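Local atomic coordinates of transcriptional regulator (TetR/AcrR family) (Bacillus halodurans, PDB entry 5GP9), a protein that probably regulates fatty acid degradation as a TetR-family repressor, binding operator DNA and responding to an effector. Residues D78-K82 with E136-Y142. Residues are numbered along the deposited sequence.
Sequences DVEEK and EGKEKGY. With GOL (glycerol), chain D.
In the all-helical C-terminal domain of this TetR-family regulator, an N-capped helix start packs against a helix end closed by a Schellman motif. The first turn of helix 79-95 meets the last turn of helix 113-139, closest where the CA atoms of Val-79 and Gly-137 lie 5.9 Å apart; the segments bury 312 Å² together.

Hydrogen bonds within each segment define both ends. Asp-78, the N-cap (phi/psi -72/137, chi1 t), accepts Glu-80 N on its side-chain OD1 at 2.6 Å, and Lys-82 N reaches Asp-78 O at 3.0 Å. At the other end, Gly-141 turns to phi/psi 82/5: its N bonds to Lys-138 O at 2.9 Å, while Tyr-142 N makes a weak bond to Gly-137 O, also 2.9 Å.

That reversal sends Tyr-142 (chi1 t) back toward the capped helix. The apolar contact centres on Val-79 (chi1 m), whose CG2 sits 3.2 Å from Tyr-142 CD2 and 3.8 Å from Gly-137 CA; an ideal CB on Gly-137 would lie just 3.5 Å from that methyl, so the missing side chain permits the close approach. Tyr-142 OH ends 3.1 Å from Glu-80 CB, and its side chain also touches Leu-188 of helix 180-189.

Charge closes the contact. Lys-82, extended from chi2 to chi4 (t), forms a salt bridge with Glu-136 (chi1, chi2 t): Lys-82 NZ to Glu-136 OE2 is 2.8 Å, with a weak bond from Lys-82 NZ to Glu-136 OE1 at 3.0 Å. Glycerol, probably from crystallisation, spans the pair, its O3 2.6 Å from Lys-82 NZ and its O1 2.6 Å from Glu-136 OE1.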
loop_
_atom_site.group_PDB
_atom_site.type_symbol
_atom_site.label_atom_id
_atom_site.label_comp_id
_atom_site.label_asym_id
_atom_site.label_seq_id
_atom_site.Cartn_x
_atom_site.Cartn_y
_atom_site.Cartn_z
ATOM N N ASP A 78 -7.810 -23.288 -16.601
ATOM C CA ASP A 78 -8.120 -23.317 -15.199
ATOM C C ASP A 78 -7.923 -21.908 -14.575
ATOM O O ASP A 78 -6.948 -21.228 -14.878
ATOM C CB ASP A 78 -7.235 -24.415 -14.571
ATOM C CG ASP A 78 -7.406 -24.535 -13.083
ATOM O OD1 ASP A 78 -7.861 -23.554 -12.470
ATOM O OD2 ASP A 78 -7.059 -25.595 -12.517
ATOM N N VAL A 79 -8.835 -21.464 -13.715
ATOM C CA VAL A 79 -8.700 -20.108 -13.140
ATOM C C VAL A 79 -7.692 -20.020 -11.943
ATOM O O VAL A 79 -7.359 -18.888 -11.437
ATOM C CB VAL A 79 -10.078 -19.532 -12.730
ATOM C CG1 VAL A 79 -11.108 -19.675 -13.834
ATOM C CG2 VAL A 79 -10.576 -20.170 -11.453
ATOM N N GLU A 80 -7.335 -21.210 -11.416
ATOM C CA GLU A 80 -6.142 -21.452 -10.565
ATOM C C GLU A 80 -4.931 -21.013 -11.362
ATOM O O GLU A 80 -4.066 -20.260 -10.892
ATOM C CB GLU A 80 -6.017 -22.963 -10.229
ATOM C CG GLU A 80 -4.716 -23.495 -9.606
ATOM C CD GLU A 80 -3.730 -24.031 -10.662
ATOM O OE1 GLU A 80 -4.099 -25.003 -11.390
ATOM O OE2 GLU A 80 -2.596 -23.469 -10.778
ATOM N N GLU A 81 -4.889 -21.479 -12.601
ATOM C CA GLU A 81 -3.796 -21.139 -13.477
ATOM C C GLU A 81 -3.802 -19.645 -13.729
ATOM O O GLU A 81 -2.748 -19.041 -13.726
ATOM C CB GLU A 81 -3.916 -21.907 -14.808
ATOM C CG GLU A 81 -2.627 -22.200 -15.550
ATOM C CD GLU A 81 -2.928 -22.897 -16.883
ATOM O OE1 GLU A 81 -2.617 -22.318 -17.951
ATOM O OE2 GLU A 81 -3.550 -23.986 -16.863
ATOM N N LYS A 82 -4.980 -19.086 -13.978
ATOM C CA LYS A 82 -5.122 -17.670 -14.332
ATOM C C LYS A 82 -4.638 -16.729 -13.198
ATOM O O LYS A 82 -4.018 -15.684 -13.469
ATOM C CB LYS A 82 -6.533 -17.372 -14.729
ATOM C CG LYS A 82 -6.881 -18.022 -16.053
ATOM C CD LYS A 82 -8.192 -17.444 -16.528
ATOM C CE LYS A 82 -8.653 -18.127 -17.819
ATOM N NZ LYS A 82 -9.942 -17.532 -18.248
ATOM N N GLU A 136 -15.251 -14.879 -12.802
ATOM C CA GLU A 136 -15.033 -16.168 -13.503
ATOM C C GLU A 136 -14.869 -17.320 -12.559
ATOM O O GLU A 136 -15.563 -18.383 -12.649
ATOM C CB GLU A 136 -13.832 -16.060 -14.444
ATOM C CG GLU A 136 -13.679 -17.247 -15.340
ATOM C CD GLU A 136 -12.499 -17.186 -16.291
ATOM O OE1 GLU A 136 -11.892 -16.098 -16.494
ATOM O OE2 GLU A 136 -12.217 -18.289 -16.843
ATOM N N GLY A 137 -13.951 -17.151 -11.617
ATOM C CA GLY A 137 -13.686 -18.196 -10.683
ATOM C C GLY A 137 -14.873 -18.562 -9.836
ATOM O O GLY A 137 -15.038 -19.744 -9.441
ATOM N N LYS A 138 -15.659 -17.565 -9.465
ATOM C CA LYS A 138 -16.865 -17.846 -8.700
ATOM C C LYS A 138 -17.838 -18.656 -9.571
ATOM O O LYS A 138 -18.309 -19.735 -9.139
ATOM C CB LYS A 138 -17.525 -16.563 -8.186
ATOM C CG LYS A 138 -16.830 -16.033 -6.921
ATOM C CD LYS A 138 -17.631 -14.961 -6.200
ATOM C CE LYS A 138 -17.345 -13.567 -6.666
ATOM N NZ LYS A 138 -18.320 -12.654 -5.997
ATOM N N GLU A 139 -18.112 -18.141 -10.759
ATOM C CA GLU A 139 -19.080 -18.762 -11.689
ATOM C C GLU A 139 -18.749 -20.272 -11.959
ATOM O O GLU A 139 -19.675 -21.089 -12.023
ATOM C CB GLU A 139 -19.197 -17.896 -12.984
ATOM C CG GLU A 139 -20.310 -18.258 -13.993
ATOM C CD GLU A 139 -21.728 -17.781 -13.598
ATOM O OE1 GLU A 139 -21.862 -16.782 -12.848
ATOM O OE2 GLU A 139 -22.726 -18.401 -14.063
ATOM N N LYS A 140 -17.470 -20.651 -12.031
ATOM C CA LYS A 140 -17.038 -22.032 -12.289
ATOM C C LYS A 140 -16.699 -22.804 -11.040
ATOM O O LYS A 140 -16.097 -23.870 -11.101
ATOM C CB LYS A 140 -15.819 -22.033 -13.237
ATOM C CG LYS A 140 -16.010 -21.156 -14.478
ATOM C CD LYS A 140 -14.882 -21.304 -15.506
ATOM C CE LYS A 140 -15.014 -20.452 -16.773
ATOM N NZ LYS A 140 -16.421 -20.149 -17.110
ATOM N N GLY A 141 -17.013 -22.265 -9.864
ATOM C CA GLY A 141 -16.937 -23.049 -8.654
ATOM C C GLY A 141 -15.569 -23.172 -8.025
ATOM O O GLY A 141 -15.440 -23.831 -7.019
ATOM N N TYR A 142 -14.568 -22.470 -8.565
ATOM C CA TYR A 142 -13.227 -22.514 -8.016
ATOM C C TYR A 142 -13.052 -21.594 -6.773
ATOM O O TYR A 142 -12.386 -21.990 -5.776
ATOM C CB TYR A 142 -12.214 -22.117 -9.059
ATOM C CG TYR A 142 -10.787 -22.311 -8.560
ATOM C CD1 TYR A 142 -10.330 -23.574 -8.149
ATOM C CD2 TYR A 142 -9.886 -21.235 -8.492
ATOM C CE1 TYR A 142 -9.017 -23.770 -7.717
ATOM C CE2 TYR A 142 -8.576 -21.421 -8.088
ATOM C CZ TYR A 142 -8.142 -22.678 -7.674
ATOM O OH TYR A 142 -6.837 -22.857 -7.267
HETATM C C1 GOL D . -11.548 -13.082 -17.567
HETATM O O1 GOL D . -11.473 -13.597 -16.213
HETATM C C2 GOL D . -10.160 -12.630 -18.023
HETATM O O2 GOL D . -10.279 -11.697 -19.112
HETATM C C3 GOL D . -9.216 -13.786 -18.397
HETATM O O3 GOL D . -9.911 -14.957 -18.798
#